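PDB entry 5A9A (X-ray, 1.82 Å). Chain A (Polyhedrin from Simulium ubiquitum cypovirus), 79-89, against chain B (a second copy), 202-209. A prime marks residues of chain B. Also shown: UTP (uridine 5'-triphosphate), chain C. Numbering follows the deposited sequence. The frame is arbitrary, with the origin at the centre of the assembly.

Chain A 79-89: HKEFENQIRRP
Chain B (202-209) RNNPLYLD

Water carries much of this contact: direct hydrogen bonds between the stretches number only two, whereas six ordered waters each join chain A to chain B. The helix of chain A, residues 79-87, continues from earlier residues and crosses strand 206-208 of chain B almost at right angles, with N-to-C directions 82° apart and axes 9.1 Å apart at closest approach. Asn84 sets the register, its CA lying 7.1 Å from the CA of Leu206′. Backbone bonds of the i to i+4 type hold the helix, from Glu83 N to His79 O (2.9 Å) through Arg88 N to Asn84 O (2.7 Å); Arg88, at phi/psi -158/70, then leaves helical geometry. The strand is extended, Leu206′ at -104/146, and it is approached through Asn203′ at -68/153, Asn204′ at -58/140 and Pro205′ at -58/138.

Glu83 and Arg87, one helical turn apart, both point toward chain B. Glu83 is extended (chi1 t, chi2 t), so its carboxylate can serve both chains: OE1 accepts a hydrogen bond from Asn204′ ND2 at 3.0 Å, while OE2 forms a salt bridge with Arg87 NH1 at 3.1 Å. The bridge steadies the guanidinium (chi1 m, chi2 t, chi3 p), whose NH1 donates to Asn204′ O at 2.8 Å. An asparagine suits position 204′ because its side-chain amide supplies the donor and its backbone carbonyl the acceptor. Chi1 t and chi2 47° aim that amide at Glu83. The planar guanidinium is also well used: Asn204′ O lies at its edge, Leu206′ CG packs over one face, 3.5 Å from Arg87 NH1, and Asn203′ CB covers the opposite face, 3.3 Å from Arg87 NH2.

Leu206′ (chi1 m, chi2 t) loses more area to the other stretch than any other residue. It is pressed toward the helix, with CD2 3.9 Å from Asn84 OD1 and CD1 4.0 Å from Arg88 CD, filling with hydrocarbon the space among polar side chains. Arg88 (chi1 p, chi2 t, chi3 m) lays its guanidinium over Leu208′, CZ 3.7 Å from CG. Its NH1 donates a weak hydrogen bond to Asn84 OD1 at 3.1 Å; it also lies 3.1 Å from Tyr207′ O, but the angle is too poor for a hydrogen bond. The aliphatic part of Lys80 (chi1 t, chi2 t, chi3 p) reaches the Tyr207′ ring, CD to CD1 3.9 Å.

The waters complete the polar pairing. Water 1 donates to Glu83 OE2 and accepts from Asn204′ N, both at 3.0 Å; water 2 donates to Glu83 OE1 and Pro205′ O, both at 2.8 Å. Asn84 (chi1 m) can donate and accept, and so meets two waters: its OD1 accepts from water 3 at 2.7 Å, and its ND2 donates weakly to water 4 at 3.0 Å. These waters reach Tyr207′ N at 2.8 Å and Tyr207′ O at 2.7 Å, respectively.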

# COMPACT_ATOMS: atom_id res chain seq x y z
N HIS A 79 -5.49 8.05 22.57
CA HIS A 79 -4.43 7.91 21.58
C HIS A 79 -4.44 9.06 20.57
O HIS A 79 -3.38 9.51 20.13
CB HIS A 79 -4.54 6.55 20.87
CG HIS A 79 -4.24 5.39 21.76
ND1 HIS A 79 -4.57 4.09 21.44
CD2 HIS A 79 -3.62 5.33 22.96
CE1 HIS A 79 -4.18 3.28 22.41
NE2 HIS A 79 -3.60 4.01 23.34
N LYS A 80 -5.63 9.53 20.22
CA LYS A 80 -5.75 10.70 19.35
C LYS A 80 -5.10 11.92 19.99
O LYS A 80 -4.33 12.64 19.34
CB LYS A 80 -7.21 11.00 19.04
CG LYS A 80 -7.40 12.26 18.21
CD LYS A 80 -8.86 12.52 17.88
CE LYS A 80 -9.60 13.11 19.07
NZ LYS A 80 -11.05 13.27 18.77
N GLU A 81 -5.41 12.17 21.26
CA GLU A 81 -4.91 13.35 21.95
C GLU A 81 -3.41 13.28 22.15
O GLU A 81 -2.70 14.28 22.02
CB GLU A 81 -5.61 13.53 23.29
CG GLU A 81 -7.11 13.76 23.19
CD GLU A 81 -7.45 14.95 22.31
OE1 GLU A 81 -6.55 15.79 22.06
OE2 GLU A 81 -8.61 15.06 21.88
N PHE A 82 -2.91 12.09 22.48
CA PHE A 82 -1.47 11.92 22.63
C PHE A 82 -0.79 12.18 21.29
O PHE A 82 0.25 12.84 21.23
CB PHE A 82 -1.13 10.52 23.15
CG PHE A 82 0.25 10.42 23.75
CD1 PHE A 82 1.36 10.20 22.94
CD2 PHE A 82 0.43 10.57 25.11
CE1 PHE A 82 2.63 10.12 23.49
CE2 PHE A 82 1.70 10.48 25.67
CZ PHE A 82 2.79 10.26 24.86
N GLU A 83 -1.38 11.67 20.22
CA GLU A 83 -0.82 11.89 18.89
C GLU A 83 -0.80 13.38 18.54
O GLU A 83 0.16 13.87 17.95
CB GLU A 83 -1.59 11.11 17.82
CG GLU A 83 -0.94 11.21 16.45
CD GLU A 83 -1.61 10.34 15.40
OE1 GLU A 83 -2.75 9.88 15.64
OE2 GLU A 83 -0.99 10.13 14.34
N ASN A 84 -1.86 14.09 18.90
CA ASN A 84 -1.91 15.53 18.69
C ASN A 84 -0.73 16.23 19.37
O ASN A 84 -0.01 17.00 18.74
CB ASN A 84 -3.21 16.13 19.24
CG ASN A 84 -4.37 15.99 18.27
OD1 ASN A 84 -4.18 15.88 17.06
ND2 ASN A 84 -5.59 16.02 18.80
N GLN A 85 -0.55 15.95 20.65
CA GLN A 85 0.51 16.59 21.42
C GLN A 85 1.88 16.27 20.84
O GLN A 85 2.76 17.14 20.79
CB GLN A 85 0.44 16.16 22.89
CG GLN A 85 1.43 16.88 23.78
CD GLN A 85 1.35 18.39 23.62
OE1 GLN A 85 0.29 18.95 23.35
NE2 GLN A 85 2.48 19.06 23.78
N ILE A 86 2.06 15.04 20.39
CA ILE A 86 3.35 14.62 19.84
C ILE A 86 3.61 15.23 18.46
O ILE A 86 4.70 15.76 18.22
CB ILE A 86 3.43 13.08 19.72
CG1 ILE A 86 3.33 12.43 21.10
CG2 ILE A 86 4.74 12.68 19.05
CD1 ILE A 86 4.52 12.69 21.99
N ARG A 87 2.63 15.17 17.57
CA ARG A 87 2.83 15.60 16.18
C ARG A 87 2.43 17.05 15.93
O ARG A 87 2.68 17.59 14.85
CB ARG A 87 2.06 14.69 15.23
CG ARG A 87 2.58 13.27 15.18
CD ARG A 87 1.81 12.45 14.16
NE ARG A 87 1.82 13.06 12.84
CZ ARG A 87 0.87 12.90 11.92
NH1 ARG A 87 -0.19 12.14 12.18
NH2 ARG A 87 0.97 13.50 10.75
N ARG A 88 1.79 17.68 16.91
CA ARG A 88 1.44 19.09 16.80
C ARG A 88 1.24 19.71 18.17
O ARG A 88 0.12 20.06 18.56
CB ARG A 88 0.20 19.28 15.91
CG ARG A 88 -0.89 18.23 16.08
CD ARG A 88 -2.03 18.48 15.09
NE ARG A 88 -2.68 19.77 15.30
CZ ARG A 88 -3.82 19.94 15.97
NH1 ARG A 88 -4.46 18.91 16.48
NH2 ARG A 88 -4.32 21.16 16.10
N PRO A 89 2.33 19.87 18.93
CA PRO A 89 2.30 20.54 20.23
C PRO A 89 1.90 22.00 20.07
O PRO A 89 2.31 22.61 19.09
CB PRO A 89 3.75 20.43 20.72
CG PRO A 89 4.56 20.24 19.48
CD PRO A 89 3.69 19.43 18.57
N ARG B 202 2.06 7.53 4.61
CA ARG B 202 0.75 8.10 4.91
C ARG B 202 0.62 8.16 6.42
O ARG B 202 0.29 7.16 7.07
CB ARG B 202 -0.37 7.23 4.32
CG ARG B 202 -1.77 7.85 4.41
CD ARG B 202 -2.82 6.83 3.97
NE ARG B 202 -4.16 7.39 3.83
CZ ARG B 202 -5.07 7.42 4.80
NH1 ARG B 202 -4.80 6.93 6.00
NH2 ARG B 202 -6.27 7.94 4.56
N ASN B 203 0.90 9.33 6.99
CA ASN B 203 0.77 9.52 8.43
C ASN B 203 -0.70 9.45 8.83
O ASN B 203 -1.58 9.75 8.03
CB ASN B 203 1.38 10.86 8.86
CG ASN B 203 2.90 10.87 8.75
OD1 ASN B 203 3.48 11.72 8.07
ND2 ASN B 203 3.54 9.92 9.42
N ASN B 204 -0.96 9.05 10.07
CA ASN B 204 -2.33 8.94 10.56
C ASN B 204 -3.04 10.28 10.44
O ASN B 204 -2.44 11.32 10.70
CB ASN B 204 -2.35 8.48 12.01
CG ASN B 204 -3.66 7.85 12.41
OD1 ASN B 204 -4.20 7.00 11.69
ND2 ASN B 204 -4.20 8.26 13.55
N PRO B 205 -4.32 10.27 10.04
CA PRO B 205 -5.03 11.54 9.93
C PRO B 205 -5.05 12.32 11.24
O PRO B 205 -5.25 11.74 12.30
CB PRO B 205 -6.45 11.12 9.54
CG PRO B 205 -6.29 9.80 8.87
CD PRO B 205 -5.15 9.13 9.60
N LEU B 206 -4.82 13.63 11.15
CA LEU B 206 -4.88 14.50 12.31
C LEU B 206 -6.18 15.29 12.31
O LEU B 206 -6.68 15.67 11.25
CB LEU B 206 -3.70 15.47 12.32
CG LEU B 206 -2.32 14.87 12.59
CD1 LEU B 206 -1.23 15.86 12.24
CD2 LEU B 206 -2.21 14.42 14.04
N TYR B 207 -6.71 15.55 13.50
CA TYR B 207 -7.94 16.32 13.63
C TYR B 207 -7.65 17.69 14.23
O TYR B 207 -7.15 17.80 15.35
CB TYR B 207 -8.95 15.55 14.47
CG TYR B 207 -9.40 14.27 13.81
CD1 TYR B 207 -8.68 13.09 13.99
CD2 TYR B 207 -10.51 14.24 12.98
CE1 TYR B 207 -9.08 11.91 13.37
CE2 TYR B 207 -10.91 13.07 12.36
CZ TYR B 207 -10.20 11.91 12.56
OH TYR B 207 -10.60 10.75 11.94
N LEU B 208 -7.96 18.73 13.46
CA LEU B 208 -7.70 20.11 13.87
C LEU B 208 -9.03 20.85 13.98
O LEU B 208 -9.82 20.88 13.04
CB LEU B 208 -6.77 20.80 12.87
CG LEU B 208 -5.40 20.15 12.65
CD1 LEU B 208 -5.46 19.04 11.60
CD2 LEU B 208 -4.37 21.19 12.23
N ASP B 209 -9.27 21.46 15.14
CA ASP B 209 -10.57 22.05 15.46
C ASP B 209 -10.97 23.21 14.55
O ASP B 209 -12.12 23.30 14.12
CB ASP B 209 -10.60 22.54 16.91
CG ASP B 209 -10.61 21.40 17.91
OD1 ASP B 209 -10.77 20.23 17.50
OD2 ASP B 209 -10.47 21.69 19.11
PA UTP C . -7.62 6.15 34.07
O1A UTP C . -6.61 7.04 34.74
O2A UTP C . -7.83 4.74 34.56
O3A UTP C . -9.05 6.90 34.07
O5' UTP C . -7.27 6.07 32.51
PB UTP C . -9.17 8.50 33.94
O1B UTP C . -10.54 8.81 33.42
O2B UTP C . -8.69 9.12 35.24
O3B UTP C . -8.11 8.89 32.79
PG UTP C . -7.26 10.26 32.84
O1G UTP C . -7.90 11.02 33.98
O2G UTP C . -7.46 10.88 31.49
O3G UTP C . -5.86 9.77 33.11
C5' UTP C . -6.80 4.85 31.93
C4' UTP C . -5.28 4.82 31.96
O4' UTP C . -4.74 4.07 30.87
C1' UTP C . -3.43 4.57 30.59
C2' UTP C . -3.48 6.06 30.92
O2' UTP C . -2.28 6.50 31.57
C3' UTP C . -4.67 6.21 31.86
O3' UTP C . -4.24 6.66 33.14
N1 UTP C . -3.04 4.30 29.21
C6 UTP C . -3.68 3.36 28.51
C2 UTP C . -1.97 4.99 28.62
O2 UTP C . -1.36 5.86 29.27
N3 UTP C . -1.60 4.73 27.36
C4 UTP C . -2.24 3.79 26.65
O4 UTP C . -1.88 3.55 25.47
C5 UTP C . -3.29 3.08 27.21
O HOH W 1 0.79 8.61 12.51
O HOH W 2 -4.89 11.61 15.08
O HOH W 3 -5.75 14.19 15.72
O HOH W 4 -8.03 17.54 17.86
O HOH W 5 -1.35 13.15 9.13
O HOH W 6 -7.02 21.53 17.02